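Local coordinates for protein transcription factor SPN1 (PDB 3NFQ) that takes part in regulating transcription by RNA polymerase II, and interacts with SPT6, SPT5, ABD1 and RBP1, at residues Ser80-Leu85 / Ser119-Val124; Pro94-Gln99 / Arg133-Leu138. One frame throughout, in Å; residues are numbered along the deposited sequence.

Interaction 1. Residues Ser80-Leu85 / Ser119-Val124; sequences SVRIWL and SGLGRV
R82 lies against the turn S119-G120-L121, where helix 121-130 begins. Its side chain sets out toward this turn, with CG anti to the backbone N and beside the carbonyl carbon (chi1 175°). Beyond CG the chain bends at chi2 and again at chi3. The guanidinium sits beside the carbonyl of S119, whose O lies at its edge, near its plane. R82 NH1 donates to S119 O over 3.1 Å, although the exact place of that oxygen is less sure. NH2 makes a salt bridge with E86, so the charged group has two partners. The aliphatic part of R82 serves the apolar side of the contact. R82 CG meets V124 CG2 at 3.7 Å, the two side chains crossing at about a right angle. R82 CB meets L121 CD1 at 3.9 Å. L85 continues the apolar strip: L85 CB packs on V124 CG1 at 4.0 Å, and L85 CD1 meets L121 CD1 at 4.1 Å. The positive phi of G120 favours glycine, and a side chain there would probably crowd R82. S119 OG accepts from L121 N at 3.1 Å, which is an ST turn, and also bonds H115 O. L102 and L106 of helix 96-107 cover L85 and L121 respectively. The turn at G120 joins helix 113-119 to helix 121-130, and helix 77-85 packs against it, consistent with the helical bundle of the TFIIS N-terminal family.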
loop_
_atom_site.group_PDB
_atom_site.type_symbol
_atom_site.label_atom_id
_atom_site.label_comp_id
_atom_site.label_asym_id
_atom_site.label_seq_id
_atom_site.Cartn_x
_atom_site.Cartn_y
_atom_site.Cartn_z
ATOM N N SER A 80 -2.348 5.451 -1.974
ATOM C CA SER A 80 -1.700 4.619 -2.986
ATOM C C SER A 80 -1.233 3.267 -2.435
ATOM O O SER A 80 -1.292 2.294 -3.149
ATOM C CB SER A 80 -0.500 5.339 -3.570
ATOM O OG SER A 80 -0.902 6.496 -4.310
ATOM N N VAL A 81 -0.750 3.238 -1.194
ATOM C CA VAL A 81 -0.411 1.954 -0.521
ATOM C C VAL A 81 -1.630 1.100 -0.412
ATOM O O VAL A 81 -1.623 -0.091 -0.721
ATOM C CB VAL A 81 0.211 2.191 0.879
ATOM C CG1 VAL A 81 0.417 0.837 1.655
ATOM C CG2 VAL A 81 1.502 2.979 0.724
ATOM N N ARG A 82 -2.743 1.721 -0.049
ATOM C CA ARG A 82 -3.956 0.985 0.053
ATOM C C ARG A 82 -4.378 0.424 -1.276
ATOM O O ARG A 82 -4.883 -0.700 -1.345
ATOM C CB ARG A 82 -5.034 1.957 0.539
ATOM C CG ARG A 82 -6.389 1.346 0.585
ATOM C CD ARG A 82 -7.340 2.486 0.282
ATOM N NE ARG A 82 -7.857 2.338 -1.017
ATOM C CZ ARG A 82 -8.432 3.255 -1.792
ATOM N NH1 ARG A 82 -8.580 4.547 -1.500
ATOM N NH2 ARG A 82 -8.852 2.802 -2.953
ATOM N N ILE A 83 -4.209 1.203 -2.347
ATOM C CA ILE A 83 -4.584 0.678 -3.694
ATOM C C ILE A 83 -3.744 -0.562 -4.084
ATOM O O ILE A 83 -4.247 -1.522 -4.681
ATOM C CB ILE A 83 -4.400 1.791 -4.757
ATOM C CG1 ILE A 83 -5.560 2.774 -4.618
ATOM C CG2 ILE A 83 -4.480 1.232 -6.207
ATOM C CD1 ILE A 83 -5.250 4.136 -5.315
ATOM N N TRP A 84 -2.444 -0.539 -3.768
ATOM C CA TRP A 84 -1.648 -1.752 -3.977
ATOM C C TRP A 84 -2.131 -2.973 -3.190
ATOM O O TRP A 84 -2.100 -4.080 -3.705
ATOM C CB TRP A 84 -0.156 -1.492 -3.699
ATOM C CG TRP A 84 0.500 -0.704 -4.754
ATOM C CD1 TRP A 84 -0.085 0.168 -5.628
ATOM C CD2 TRP A 84 1.890 -0.684 -5.033
ATOM N NE1 TRP A 84 0.871 0.755 -6.417
ATOM C CE2 TRP A 84 2.089 0.227 -6.092
ATOM C CE3 TRP A 84 2.991 -1.365 -4.510
ATOM C CZ2 TRP A 84 3.313 0.472 -6.633
ATOM C CZ3 TRP A 84 4.251 -1.096 -5.040
ATOM C CH2 TRP A 84 4.408 -0.195 -6.085
ATOM N N LEU A 85 -2.632 -2.781 -1.966
ATOM C CA LEU A 85 -2.969 -3.914 -1.087
ATOM C C LEU A 85 -4.381 -4.409 -1.339
ATOM O O LEU A 85 -4.699 -5.560 -1.048
ATOM C CB LEU A 85 -2.868 -3.429 0.374
ATOM C CG LEU A 85 -1.405 -3.290 0.888
ATOM C CD1 LEU A 85 -1.374 -2.633 2.265
ATOM C CD2 LEU A 85 -0.735 -4.657 0.891
ATOM N N SER A 119 -7.314 7.598 3.654
ATOM C CA SER A 119 -6.669 6.763 2.654
ATOM C C SER A 119 -7.487 5.551 2.273
ATOM O O SER A 119 -7.214 4.920 1.258
ATOM C CB SER A 119 -5.318 6.328 3.225
ATOM O OG SER A 119 -5.501 5.489 4.344
ATOM N N GLY A 120 -8.495 5.219 3.084
ATOM C CA GLY A 120 -9.230 3.959 2.954
ATOM C C GLY A 120 -8.453 2.740 3.411
ATOM O O GLY A 120 -8.905 1.622 3.242
ATOM N N LEU A 121 -7.242 2.949 3.938
ATOM C CA LEU A 121 -6.390 1.840 4.351
ATOM C C LEU A 121 -7.013 1.059 5.495
ATOM O O LEU A 121 -6.817 -0.126 5.585
ATOM C CB LEU A 121 -4.982 2.339 4.741
ATOM C CG LEU A 121 -3.899 1.313 5.023
ATOM C CD1 LEU A 121 -3.593 0.408 3.798
ATOM C CD2 LEU A 121 -2.671 2.021 5.490
ATOM N N GLY A 122 -7.785 1.723 6.366
ATOM C CA GLY A 122 -8.377 1.006 7.511
ATOM C C GLY A 122 -9.195 -0.175 7.046
ATOM O O GLY A 122 -9.042 -1.275 7.579
ATOM N N ARG A 123 -10.131 0.032 6.105
ATOM C CA ARG A 123 -10.995 -1.088 5.718
ATOM C C ARG A 123 -10.285 -2.178 4.979
ATOM O O ARG A 123 -10.673 -3.319 5.079
ATOM C CB ARG A 123 -12.249 -0.682 4.943
ATOM C CG ARG A 123 -12.034 0.194 3.780
ATOM C CD ARG A 123 -13.379 1.089 3.503
ATOM N NE ARG A 123 -14.604 0.363 3.843
ATOM C CZ ARG A 123 -15.065 -0.652 3.117
ATOM N NH1 ARG A 123 -14.379 -1.001 2.035
ATOM N NH2 ARG A 123 -16.180 -1.320 3.468
ATOM N N VAL A 124 -9.199 -1.823 4.301
ATOM C CA VAL A 124 -8.348 -2.826 3.607
ATOM C C VAL A 124 -7.528 -3.672 4.624
ATOM O O VAL A 124 -7.495 -4.903 4.541
ATOM C CB VAL A 124 -7.469 -2.157 2.532
ATOM C CG1 VAL A 124 -6.517 -3.219 1.943
ATOM C CG2 VAL A 124 -8.383 -1.619 1.332
#

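Interaction 2. Residues Pro94-Gln99 / Arg133-Leu138; sequences PSFEIQ and RVEAQL
The F96 ring lies against L138 and E135, with its CE1 nearest. Its CG is anti to the backbone N (chi1 -177°). F96 CE1 touches L138 CD1 at 3.6 Å and E135 CG at 3.8 Å, both coming in obliquely to the ring. At the edge, F96 CZ meets Q137 NE2 at 3.9 Å, with the ring and amide planes 74° apart. L138 CD1 also packs on Q99, 3.7 Å from Q99 CB, so one methyl group fills the angle between F96 and Q99. An alanine in place of F96 would probably open a gap beside L138 CD1 and leave the CG of E135 and the amide of Q137 without their apolar neighbour. Q99 is held at both ends of its amide. Q99 NE2 donates to P94 O at 2.9 Å, with the carbonyl oxygen almost in the amide plane, which fixes the rotation of the group. Q99 OE1 accepts from a water at 2.7 Å, and that water in turn accepts from E135 N at the N-cap position of helix 136-149. Y128 of helix 121-130 packs against P94, Q99 and V134. No direct hydrogen bond joins the two segments. The pair is therefore held by van der Waals contact around L138 CD1, while the water satisfies both Q99 OE1 and the N-H of E135.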
loop_
_atom_site.group_PDB
_atom_site.type_symbol
_atom_site.label_atom_id
_atom_site.label_comp_id
_atom_site.label_asym_id
_atom_site.label_seq_id
_atom_site.Cartn_x
_atom_site.Cartn_y
_atom_site.Cartn_z
ATOM N N PRO A 94 -2.638 -8.897 -4.100
ATOM C CA PRO A 94 -1.311 -8.830 -4.777
ATOM C C PRO A 94 -0.423 -9.945 -4.288
ATOM O O PRO A 94 -0.774 -10.711 -3.395
ATOM C CB PRO A 94 -0.758 -7.477 -4.337
ATOM C CG PRO A 94 -1.449 -7.229 -2.913
ATOM C CD PRO A 94 -2.852 -7.779 -3.155
ATOM N N SER A 95 0.807 -10.001 -4.823
ATOM C CA SER A 95 1.663 -11.074 -4.462
ATOM C C SER A 95 2.056 -10.975 -2.993
ATOM O O SER A 95 2.010 -9.884 -2.376
ATOM C CB SER A 95 2.934 -10.946 -5.329
ATOM O OG SER A 95 3.674 -9.795 -4.977
ATOM N N PHE A 96 2.524 -12.104 -2.455
ATOM C CA PHE A 96 3.023 -12.161 -1.121
ATOM C C PHE A 96 4.132 -11.130 -0.905
ATOM O O PHE A 96 4.197 -10.486 0.142
ATOM C CB PHE A 96 3.611 -13.558 -0.819
ATOM C CG PHE A 96 4.099 -13.696 0.600
ATOM C CD1 PHE A 96 3.194 -13.792 1.637
ATOM C CD2 PHE A 96 5.460 -13.662 0.916
ATOM C CE1 PHE A 96 3.615 -13.940 2.967
ATOM C CE2 PHE A 96 5.882 -13.756 2.268
ATOM C CZ PHE A 96 4.945 -13.913 3.294
ATOM N N GLU A 97 5.044 -11.005 -1.883
ATOM C CA GLU A 97 6.136 -10.053 -1.739
ATOM C C GLU A 97 5.702 -8.600 -1.589
ATOM O O GLU A 97 6.270 -7.866 -0.787
ATOM C CB GLU A 97 7.060 -10.156 -2.969
ATOM C CG GLU A 97 7.830 -11.496 -2.961
ATOM C CD GLU A 97 6.987 -12.743 -3.309
ATOM O OE1 GLU A 97 5.988 -12.645 -4.070
ATOM O OE2 GLU A 97 7.376 -13.836 -2.839
ATOM N N ILE A 98 4.654 -8.209 -2.322
ATOM C CA ILE A 98 4.083 -6.867 -2.165
ATOM C C ILE A 98 3.386 -6.717 -0.786
ATOM O O ILE A 98 3.543 -5.702 -0.094
ATOM C CB ILE A 98 3.131 -6.536 -3.323
ATOM C CG1 ILE A 98 3.920 -6.082 -4.546
ATOM C CG2 ILE A 98 2.064 -5.371 -2.866
ATOM C CD1 ILE A 98 3.158 -6.234 -5.804
ATOM N N GLN A 99 2.631 -7.736 -0.376
ATOM C CA GLN A 99 1.949 -7.662 0.919
ATOM C C GLN A 99 2.965 -7.532 2.038
ATOM O O GLN A 99 2.867 -6.650 2.862
ATOM C CB GLN A 99 1.113 -8.901 1.178
ATOM C CG GLN A 99 -0.028 -9.187 0.164
ATOM C CD GLN A 99 -0.751 -10.482 0.482
ATOM O OE1 GLN A 99 -1.008 -10.779 1.642
ATOM N NE2 GLN A 99 -1.105 -11.250 -0.541
ATOM N N ARG A 133 -7.468 -15.892 2.272
ATOM C CA ARG A 133 -6.326 -15.952 1.327
ATOM C C ARG A 133 -5.011 -15.426 1.870
ATOM O O ARG A 133 -3.965 -15.499 1.181
ATOM C CB ARG A 133 -6.649 -15.156 0.075
ATOM C CG ARG A 133 -7.903 -15.615 -0.609
ATOM C CD ARG A 133 -7.814 -15.142 -2.018
ATOM N NE ARG A 133 -9.086 -15.267 -2.715
ATOM C CZ ARG A 133 -9.199 -15.423 -4.025
ATOM N NH1 ARG A 133 -8.111 -15.507 -4.793
ATOM N NH2 ARG A 133 -10.406 -15.504 -4.560
ATOM N N VAL A 134 -5.043 -14.857 3.070
ATOM C CA VAL A 134 -3.869 -14.163 3.620
ATOM C C VAL A 134 -3.097 -15.122 4.497
ATOM O O VAL A 134 -3.672 -15.852 5.238
ATOM C CB VAL A 134 -4.301 -12.913 4.431
ATOM C CG1 VAL A 134 -3.111 -12.192 5.066
ATOM C CG2 VAL A 134 -5.083 -11.964 3.529
ATOM N N GLU A 135 -1.787 -15.137 4.372
ATOM C CA GLU A 135 -0.932 -15.929 5.233
ATOM C C GLU A 135 -1.032 -15.477 6.666
ATOM O O GLU A 135 -1.087 -14.296 6.930
ATOM C CB GLU A 135 0.496 -15.753 4.747
ATOM C CG GLU A 135 0.720 -16.430 3.404
ATOM C CD GLU A 135 0.320 -17.933 3.433
ATOM O OE1 GLU A 135 0.800 -18.654 4.344
ATOM O OE2 GLU A 135 -0.483 -18.366 2.576
ATOM N N ALA A 136 -1.061 -16.427 7.605
ATOM C CA ALA A 136 -1.313 -16.078 9.000
ATOM C C ALA A 136 -0.409 -15.031 9.517
ATOM O O ALA A 136 -0.842 -14.163 10.280
ATOM C CB ALA A 136 -1.267 -17.333 9.917
ATOM N N GLN A 137 0.882 -15.054 9.146
ATOM C CA GLN A 137 1.752 -14.075 9.752
ATOM C C GLN A 137 1.330 -12.635 9.367
ATOM O O GLN A 137 1.451 -11.728 10.167
ATOM C CB GLN A 137 3.243 -14.296 9.399
ATOM C CG GLN A 137 3.500 -13.802 8.012
ATOM C CD GLN A 137 4.806 -14.272 7.373
ATOM O OE1 GLN A 137 5.783 -13.502 7.283
ATOM N NE2 GLN A 137 4.802 -15.527 6.863
ATOM N N LEU A 138 0.801 -12.449 8.153
ATOM C CA LEU A 138 0.393 -11.129 7.721
ATOM C C LEU A 138 -0.976 -10.761 8.284
ATOM O O LEU A 138 -1.177 -9.613 8.611
ATOM C CB LEU A 138 0.385 -11.020 6.176
ATOM C CG LEU A 138 1.799 -11.194 5.577
ATOM C CD1 LEU A 138 1.680 -11.091 4.063
ATOM C CD2 LEU A 138 2.659 -10.064 6.087
HETATM O O HOH W 1 -0.614 -13.431 2.174
#

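Overall arrangement
Interaction 1 lies deep in the domain, its centre about 6 Å from the centre of the chain, and most of its touching residues are buried. Interaction 2 lies farther out, its centre about 12 Å from the centre of the chain, and is partly exposed. The first joins helix 77-85 to the start of helix 121-130; the second joins the starts of helices 96-107 and 136-149. The helices differ, but helix 96-107 also covers interaction 1 through L102 and L106. The contacts touch: W84 O packs on P94 CG, and L85 CD2 on Q99 CA. The inner contact has a direct arginine-to-carbonyl bond beside aliphatic packing. The outer one uses an aromatic ring and a water bridge.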